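Local coordinates for protein lipase aflb (Neosartorya fumigata, PDB 6IDY) that probably hydrolyses ester bonds of lipids, as a lipase of the alpha/beta-hydrolase fold that carries a bound calcium ion, at residues L39-I44 against T85-T90; S152-G156 against I219-S223; D262-V267 against Q287-N291. All blocks are in the same frame, centred on the assembly; numbering follows the deposited sequence.

In the fold
The three contacts are separate and follow one another along the chain. Contact 1 joins two helices of the N-terminal helical region; contact 2 joins a loop to the end of helix 205-223, which flanks the central sheet; contact 3 joins two loops beyond strand 253-259. Contacts 1 and 2 are farthest apart, their centres about 40 Å apart on opposite sides of the chain's centre. Contact 3 has its centre about 28 Å from that of contact 1 and 34 Å from that of contact 2. It probably borders the active-site pocket, since Gln288 is hydrogen-bonded to Thr169 and touches Gln234. The strand leading to it carries Asp255, which binds calcium with Ala377, His380 and Gly382.

Contact 1: residues L39-I44 against T85-T90; sequences LIASEI and TREILT
Two helices of the N-terminal helical region pack nearly parallel here: 39-44 within helix 31-47 and 85-90 at the end of helix 81-90. Their local axes run 25° apart, N-to-C in the same sense, and approach to 10.1 Å; the nearest CA pair is Ile40–Arg86, at 7.0 Å. The interface is apolar and buries 320 Å². Leu89 (chi1 m, chi2 t) points toward the other helix and supplies the largest share, its end entering a hollow lined by Ile40 and, one turn further on, Glu43 and Ile44. Ile40 and Ile44 are both m,t; CG1 of Ile44 lies 4.1 Å from CD1 of Leu89, and CB of Glu43 (chi1 t, chi2 p) 3.8 Å from the same methyl. CD1 of Ile40 reaches CG2 of Thr85 at 3.7 Å, and Leu416 and Leu419 of helix 414-424 cover Ile40. On the exposed flank, Leu39 (chi1 t, chi2 off-rotamer at 126°) sets its CD2 4.0 Å from CG of Arg86. In the buried centre, CG2 of Ile40 meets CD1 of Leu89 at 3.7 Å.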
loop_
_atom_site.group_PDB
_atom_site.type_symbol
_atom_site.label_atom_id
_atom_site.label_comp_id
_atom_site.label_asym_id
_atom_site.label_seq_id
_atom_site.Cartn_x
_atom_site.Cartn_y
_atom_site.Cartn_z
ATOM N N LEU A 39 -7.773 22.617 -9.055
ATOM C CA LEU A 39 -7.645 23.164 -7.701
ATOM C C LEU A 39 -6.322 22.748 -7.060
ATOM O O LEU A 39 -5.638 23.594 -6.487
ATOM C CB LEU A 39 -8.833 22.731 -6.821
ATOM C CG LEU A 39 -8.906 23.342 -5.419
ATOM C CD1 LEU A 39 -10.251 24.000 -5.184
ATOM C CD2 LEU A 39 -8.626 22.292 -4.344
ATOM N N ILE A 40 -5.955 21.460 -7.189
ATOM C CA ILE A 40 -4.722 20.908 -6.627
ATOM C C ILE A 40 -3.495 21.478 -7.341
ATOM O O ILE A 40 -2.577 21.930 -6.659
ATOM C CB ILE A 40 -4.753 19.348 -6.565
ATOM C CG1 ILE A 40 -5.776 18.880 -5.508
ATOM C CG2 ILE A 40 -3.370 18.753 -6.272
ATOM C CD1 ILE A 40 -6.061 17.419 -5.498
ATOM N N ALA A 41 -3.490 21.489 -8.694
ATOM C CA ALA A 41 -2.382 22.034 -9.491
ATOM C C ALA A 41 -2.128 23.511 -9.163
ATOM O O ALA A 41 -0.971 23.903 -9.019
ATOM C CB ALA A 41 -2.652 21.858 -10.980
ATOM N N SER A 42 -3.207 24.310 -8.996
ATOM C CA SER A 42 -3.095 25.730 -8.656
ATOM C C SER A 42 -2.674 25.932 -7.199
ATOM O O SER A 42 -1.892 26.837 -6.923
ATOM C CB SER A 42 -4.378 26.490 -8.983
ATOM O OG SER A 42 -5.466 26.082 -8.173
ATOM N N GLU A 43 -3.155 25.070 -6.279
ATOM C CA GLU A 43 -2.796 25.136 -4.858
ATOM C C GLU A 43 -1.327 24.769 -4.624
ATOM O O GLU A 43 -0.691 25.375 -3.760
ATOM C CB GLU A 43 -3.750 24.293 -3.990
ATOM C CG GLU A 43 -3.590 24.453 -2.482
ATOM C CD GLU A 43 -3.577 25.865 -1.926
ATOM O OE1 GLU A 43 -4.504 26.647 -2.244
ATOM O OE2 GLU A 43 -2.639 26.186 -1.161
ATOM N N ILE A 44 -0.778 23.821 -5.417
ATOM C CA ILE A 44 0.628 23.422 -5.308
ATOM C C ILE A 44 1.533 24.584 -5.715
ATOM O O ILE A 44 2.335 25.005 -4.888
ATOM C CB ILE A 44 0.979 22.083 -6.026
ATOM C CG1 ILE A 44 0.222 20.900 -5.385
ATOM C CG2 ILE A 44 2.501 21.825 -5.997
ATOM C CD1 ILE A 44 0.165 19.617 -6.230
ATOM N N THR A 85 -8.711 13.865 -0.899
ATOM C CA THR A 85 -7.629 14.457 -1.707
ATOM C C THR A 85 -7.791 15.969 -1.871
ATOM O O THR A 85 -6.809 16.696 -1.727
ATOM C CB THR A 85 -7.470 13.723 -3.051
ATOM O OG1 THR A 85 -7.437 12.320 -2.802
ATOM C CG2 THR A 85 -6.195 14.121 -3.788
ATOM N N ARG A 86 -9.024 16.435 -2.136
ATOM C CA ARG A 86 -9.328 17.860 -2.287
ATOM C C ARG A 86 -9.136 18.619 -0.960
ATOM O O ARG A 86 -8.516 19.678 -0.953
ATOM C CB ARG A 86 -10.767 18.045 -2.813
ATOM C CG ARG A 86 -11.149 19.500 -3.097
ATOM C CD ARG A 86 -12.610 19.776 -2.785
ATOM N NE ARG A 86 -13.455 19.706 -3.978
ATOM C CZ ARG A 86 -14.182 18.650 -4.329
ATOM N NH1 ARG A 86 -14.178 17.551 -3.580
ATOM N NH2 ARG A 86 -14.916 18.679 -5.434
ATOM N N GLU A 87 -9.674 18.081 0.145
ATOM C CA GLU A 87 -9.637 18.712 1.469
ATOM C C GLU A 87 -8.248 18.758 2.110
ATOM O O GLU A 87 -7.993 19.661 2.904
ATOM C CB GLU A 87 -10.660 18.076 2.421
ATOM C CG GLU A 87 -12.111 18.344 2.052
ATOM C CD GLU A 87 -12.494 19.801 1.872
ATOM O OE1 GLU A 87 -12.171 20.620 2.761
ATOM O OE2 GLU A 87 -13.115 20.121 0.833
ATOM N N ILE A 88 -7.357 17.801 1.751
ATOM C CA ILE A 88 -5.958 17.703 2.186
ATOM C C ILE A 88 -5.239 19.049 1.926
ATOM O O ILE A 88 -4.526 19.550 2.799
ATOM C CB ILE A 88 -5.300 16.478 1.466
ATOM C CG1 ILE A 88 -5.587 15.142 2.212
ATOM C CG2 ILE A 88 -3.811 16.641 1.160
ATOM C CD1 ILE A 88 -4.946 14.922 3.553
ATOM N N LEU A 89 -5.479 19.651 0.751
ATOM C CA LEU A 89 -4.894 20.949 0.426
ATOM C C LEU A 89 -5.704 22.121 0.964
ATOM O O LEU A 89 -5.107 23.115 1.377
ATOM C CB LEU A 89 -4.621 21.100 -1.076
ATOM C CG LEU A 89 -3.409 20.340 -1.642
ATOM C CD1 LEU A 89 -3.206 20.678 -3.090
ATOM C CD2 LEU A 89 -2.116 20.665 -0.878
ATOM N N THR A 90 -7.052 22.007 0.986
ATOM C CA THR A 90 -7.969 23.053 1.482
ATOM C C THR A 90 -7.658 23.419 2.944
ATOM O O THR A 90 -7.637 24.600 3.291
ATOM C CB THR A 90 -9.440 22.635 1.267
ATOM O OG1 THR A 90 -9.621 22.253 -0.097
ATOM C CG2 THR A 90 -10.436 23.746 1.620
#

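Contact 2: residues S152-G156 against I219-S223; sequences SFGYG and ISAIS
The side chain of Ile222 is the bump of this contact, and the two rings of the loop 152-156 make its hollow. With chi1 p and chi2 t, the residue brings CD1 up against both rings at the mouth of the notch they form, 4.0 Å from CE2 of Phe153 and 3.5 Å from CE2 of Tyr155 (chi1 m). Phe153 (chi1 t) points toward the helix; its tip slots in beside the last turn, CZ 4.2 Å from CG2 of Ile219 and 3.3 Å from OG of Ser223, which meets the ring at its edge. Helix 205-223 packs on the central sheet of the alpha/beta-hydrolase fold: it follows strand 190-195 and leads to strand 227-232, a beta-alpha-beta crossover, and Ile219 also packs on Pro162, Ile164 and Val193. Beyond the rings the backbones close up, Tyr155 and Ser223 having CA atoms 4.2 Å apart. Tyr155 (phi/psi 51/35) and Gly156 (60/30) are both left-handed helical, which turns the loop round the helix end. A CB on Gly156 would fall 2.9 Å from O of Ser223, too close. CA of Ser223 makes a CA-H...O contact of 3.3 Å with O of Tyr155. Ser223 (chi1 m) folds its OG back to donate to O of Ile219 at 2.7 Å. A water bridges O of Gly156, at 2.9 Å, and O of Ser223, at 3.1 Å.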
loop_
_atom_site.group_PDB
_atom_site.type_symbol
_atom_site.label_atom_id
_atom_site.label_comp_id
_atom_site.label_asym_id
_atom_site.label_seq_id
_atom_site.Cartn_x
_atom_site.Cartn_y
_atom_site.Cartn_z
ATOM N N SER A 152 22.650 -0.060 1.028
ATOM C CA SER A 152 22.898 -0.501 2.402
ATOM C C SER A 152 22.390 -1.918 2.697
ATOM O O SER A 152 22.717 -2.450 3.759
ATOM C CB SER A 152 22.319 0.498 3.405
ATOM O OG SER A 152 20.942 0.727 3.163
ATOM N N PHE A 153 21.602 -2.533 1.774
ATOM C CA PHE A 153 21.058 -3.895 1.935
ATOM C C PHE A 153 22.165 -4.901 2.254
ATOM O O PHE A 153 23.210 -4.902 1.600
ATOM C CB PHE A 153 20.240 -4.320 0.707
ATOM C CG PHE A 153 19.513 -5.642 0.823
ATOM C CD1 PHE A 153 18.402 -5.776 1.651
ATOM C CD2 PHE A 153 19.914 -6.742 0.073
ATOM C CE1 PHE A 153 17.738 -7.004 1.768
ATOM C CE2 PHE A 153 19.221 -7.958 0.157
ATOM C CZ PHE A 153 18.143 -8.083 1.009
ATOM N N GLY A 154 21.950 -5.682 3.311
ATOM C CA GLY A 154 22.924 -6.628 3.846
ATOM C C GLY A 154 22.862 -8.068 3.387
ATOM O O GLY A 154 23.631 -8.893 3.890
ATOM N N TYR A 155 21.938 -8.395 2.457
ATOM C CA TYR A 155 21.790 -9.729 1.848
ATOM C C TYR A 155 21.693 -10.887 2.873
ATOM O O TYR A 155 22.211 -11.975 2.622
ATOM C CB TYR A 155 22.937 -9.964 0.823
ATOM C CG TYR A 155 22.894 -9.006 -0.347
ATOM C CD1 TYR A 155 23.542 -7.774 -0.289
ATOM C CD2 TYR A 155 22.192 -9.320 -1.504
ATOM C CE1 TYR A 155 23.474 -6.871 -1.351
ATOM C CE2 TYR A 155 22.132 -8.434 -2.578
ATOM C CZ TYR A 155 22.766 -7.207 -2.494
ATOM O OH TYR A 155 22.696 -6.340 -3.557
ATOM N N GLY A 156 21.049 -10.622 4.013
ATOM C CA GLY A 156 20.869 -11.573 5.110
ATOM C C GLY A 156 22.145 -12.101 5.746
ATOM O O GLY A 156 22.161 -13.234 6.241
ATOM N N ILE A 219 14.566 -11.986 -3.778
ATOM C CA ILE A 219 15.169 -11.467 -2.550
ATOM C C ILE A 219 15.578 -12.630 -1.643
ATOM O O ILE A 219 16.665 -12.589 -1.069
ATOM C CB ILE A 219 14.290 -10.382 -1.867
ATOM C CG1 ILE A 219 14.148 -9.116 -2.771
ATOM C CG2 ILE A 219 14.774 -10.020 -0.454
ATOM C CD1 ILE A 219 15.439 -8.253 -3.048
ATOM N N SER A 220 14.766 -13.701 -1.599
ATOM C CA SER A 220 15.112 -14.886 -0.811
ATOM C C SER A 220 16.391 -15.554 -1.347
ATOM O O SER A 220 17.243 -15.951 -0.549
ATOM C CB SER A 220 13.958 -15.882 -0.788
ATOM O OG SER A 220 14.270 -17.006 0.019
ATOM N N ALA A 221 16.533 -15.642 -2.689
ATOM C CA ALA A 221 17.691 -16.261 -3.353
ATOM C C ALA A 221 19.006 -15.526 -3.096
ATOM O O ALA A 221 19.967 -16.166 -2.665
ATOM C CB ALA A 221 17.444 -16.390 -4.848
ATOM N N ILE A 222 19.045 -14.191 -3.340
ATOM C CA ILE A 222 20.245 -13.350 -3.160
ATOM C C ILE A 222 20.678 -13.226 -1.695
ATOM O O ILE A 222 21.849 -12.959 -1.420
ATOM C CB ILE A 222 20.108 -11.942 -3.823
ATOM C CG1 ILE A 222 18.937 -11.121 -3.206
ATOM C CG2 ILE A 222 20.019 -12.045 -5.356
ATOM C CD1 ILE A 222 18.946 -9.630 -3.493
ATOM N N SER A 223 19.724 -13.380 -0.769
ATOM C CA SER A 223 19.955 -13.265 0.670
ATOM C C SER A 223 20.187 -14.613 1.335
ATOM O O SER A 223 20.611 -14.632 2.490
ATOM C CB SER A 223 18.761 -12.587 1.341
ATOM O OG SER A 223 18.402 -11.391 0.672
HETATM O O HOH W 1 21.773 -15.861 5.085
#

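Contact 3: residues D262-V267 against Q287-N291; sequences DFHGTV and QQGWN
Backbone hydrogen bonds set the register of the two loops: N of Thr266 donates to O of Gln288 at 2.8 Å, and N of Trp290 donates to O of Thr266 at 3.0 Å. Together they form a single bridge of the parallel pattern between Thr266 and Gly289, CA atoms 5.1 Å apart. Before it comes a type I turn, Asp262 to Gly265, closed by N of Gly265 on O of Asp262 at 2.8 Å. Gly265 then takes phi/psi 69/-149, and a CB there would clash 2.4 Å from O of Gln288. CA-H...O contacts add to the pairing, CA of Trp290 to O of His264 at 3.3 Å being nearly linear (167° at H). Among the rings, His264 (chi1 t) and the five-membered ring of Trp290 (chi1 t) form an offset stack, centroids 3.8 Å apart and planes at 8°; CB of His264 lies over the Trp290 six-membered ring, 3.8 Å from its centroid, as a CH-pi contact. CG1 of Val267 touches CB of Trp290 at 3.6 Å. The stronger side-chain hydrogen bond is NE2 of Gln288 to OD2 of Asp262, 2.7 Å; ND1 of His264 donates weakly to O of Trp290 at 3.2 Å. OE1 of Gln288 is hydrogen-bonded to OG1 of Thr169. With Thr169 and Gln234 beside Gln288, its position is consistent with the active-site pocket of lipases related to Candida antarctica lipase B.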
loop_
_atom_site.group_PDB
_atom_site.type_symbol
_atom_site.label_atom_id
_atom_site.label_comp_id
_atom_site.label_asym_id
_atom_site.label_seq_id
_atom_site.Cartn_x
_atom_site.Cartn_y
_atom_site.Cartn_z
ATOM N N ASP A 262 -7.307 -4.815 1.326
ATOM C CA ASP A 262 -8.670 -4.991 0.834
ATOM C C ASP A 262 -8.816 -6.381 0.226
ATOM O O ASP A 262 -9.057 -6.526 -0.972
ATOM C CB ASP A 262 -9.065 -3.845 -0.122
ATOM C CG ASP A 262 -8.234 -3.715 -1.381
ATOM O OD1 ASP A 262 -6.998 -3.920 -1.307
ATOM O OD2 ASP A 262 -8.814 -3.399 -2.436
ATOM N N PHE A 263 -8.683 -7.420 1.075
ATOM C CA PHE A 263 -8.759 -8.829 0.658
ATOM C C PHE A 263 -10.100 -9.224 0.064
ATOM O O PHE A 263 -10.186 -10.267 -0.588
ATOM C CB PHE A 263 -8.355 -9.792 1.787
ATOM C CG PHE A 263 -6.924 -9.656 2.239
ATOM C CD1 PHE A 263 -5.872 -9.891 1.359
ATOM C CD2 PHE A 263 -6.622 -9.348 3.560
ATOM C CE1 PHE A 263 -4.545 -9.779 1.785
ATOM C CE2 PHE A 263 -5.295 -9.291 3.996
ATOM C CZ PHE A 263 -4.267 -9.479 3.101
ATOM N N HIS A 264 -11.136 -8.384 0.255
ATOM C CA HIS A 264 -12.450 -8.602 -0.343
ATOM C C HIS A 264 -12.818 -7.378 -1.188
ATOM O O HIS A 264 -13.961 -7.224 -1.591
ATOM C CB HIS A 264 -13.529 -8.864 0.731
ATOM C CG HIS A 264 -14.661 -9.731 0.245
ATOM N ND1 HIS A 264 -15.286 -9.500 -0.975
ATOM C CD2 HIS A 264 -15.263 -10.780 0.844
ATOM C CE1 HIS A 264 -16.222 -10.428 -1.084
ATOM N NE2 HIS A 264 -16.237 -11.227 -0.020
ATOM N N GLY A 265 -11.840 -6.531 -1.466
ATOM C CA GLY A 265 -12.069 -5.299 -2.209
ATOM C C GLY A 265 -12.886 -4.302 -1.406
ATOM O O GLY A 265 -12.838 -4.286 -0.171
ATOM N N THR A 266 -13.680 -3.490 -2.100
ATOM C CA THR A 266 -14.492 -2.458 -1.466
ATOM C C THR A 266 -15.800 -2.224 -2.189
ATOM O O THR A 266 -15.899 -2.439 -3.398
ATOM C CB THR A 266 -13.675 -1.161 -1.284
ATOM O OG1 THR A 266 -14.462 -0.211 -0.573
ATOM C CG2 THR A 266 -13.201 -0.558 -2.599
ATOM N N VAL A 267 -16.800 -1.763 -1.450
ATOM C CA VAL A 267 -18.100 -1.456 -2.045
ATOM C C VAL A 267 -18.188 0.000 -2.426
ATOM O O VAL A 267 -17.454 0.838 -1.889
ATOM C CB VAL A 267 -19.296 -1.849 -1.152
ATOM C CG1 VAL A 267 -19.355 -3.344 -0.962
ATOM C CG2 VAL A 267 -19.274 -1.117 0.187
ATOM N N GLN A 287 -11.102 -4.108 -10.556
ATOM C CA GLN A 287 -10.877 -5.407 -9.890
ATOM C C GLN A 287 -11.041 -5.353 -8.376
ATOM O O GLN A 287 -11.308 -6.379 -7.759
ATOM C CB GLN A 287 -9.483 -5.958 -10.220
ATOM C CG GLN A 287 -9.375 -6.463 -11.648
ATOM C CD GLN A 287 -7.950 -6.765 -12.025
ATOM O OE1 GLN A 287 -7.036 -5.951 -11.843
ATOM N NE2 GLN A 287 -7.742 -7.941 -12.583
ATOM N N GLN A 288 -10.884 -4.164 -7.779
ATOM C CA GLN A 288 -10.980 -4.004 -6.332
ATOM C C GLN A 288 -12.418 -3.791 -5.833
ATOM O O GLN A 288 -12.624 -3.481 -4.658
ATOM C CB GLN A 288 -10.016 -2.924 -5.833
ATOM C CG GLN A 288 -8.580 -3.444 -5.881
ATOM C CD GLN A 288 -7.582 -2.384 -5.552
ATOM O OE1 GLN A 288 -7.160 -1.594 -6.405
ATOM N NE2 GLN A 288 -7.182 -2.344 -4.304
ATOM N N GLY A 289 -13.396 -4.019 -6.703
ATOM C CA GLY A 289 -14.799 -4.002 -6.312
ATOM C C GLY A 289 -15.086 -5.258 -5.503
ATOM O O GLY A 289 -14.455 -6.292 -5.729
ATOM N N TRP A 290 -16.013 -5.173 -4.549
ATOM C CA TRP A 290 -16.391 -6.275 -3.654
ATOM C C TRP A 290 -16.772 -7.574 -4.353
ATOM O O TRP A 290 -16.357 -8.641 -3.907
ATOM C CB TRP A 290 -17.551 -5.844 -2.737
ATOM C CG TRP A 290 -17.790 -6.766 -1.576
ATOM C CD1 TRP A 290 -18.640 -7.831 -1.533
ATOM C CD2 TRP A 290 -17.152 -6.707 -0.292
ATOM N NE1 TRP A 290 -18.595 -8.424 -0.292
ATOM C CE2 TRP A 290 -17.681 -7.760 0.488
ATOM C CE3 TRP A 290 -16.209 -5.844 0.290
ATOM C CZ2 TRP A 290 -17.283 -7.987 1.811
ATOM C CZ3 TRP A 290 -15.816 -6.069 1.603
ATOM C CH2 TRP A 290 -16.363 -7.120 2.355
ATOM N N ASN A 291 -17.595 -7.487 -5.405
ATOM C CA ASN A 291 -18.144 -8.656 -6.089
ATOM C C ASN A 291 -17.520 -8.977 -7.449
ATOM O O ASN A 291 -18.133 -9.693 -8.252
ATOM C CB ASN A 291 -19.665 -8.516 -6.211
ATOM C CG ASN A 291 -20.364 -9.209 -5.071
ATOM O OD1 ASN A 291 -20.640 -10.417 -5.120
ATOM N ND2 ASN A 291 -20.626 -8.473 -4.004
#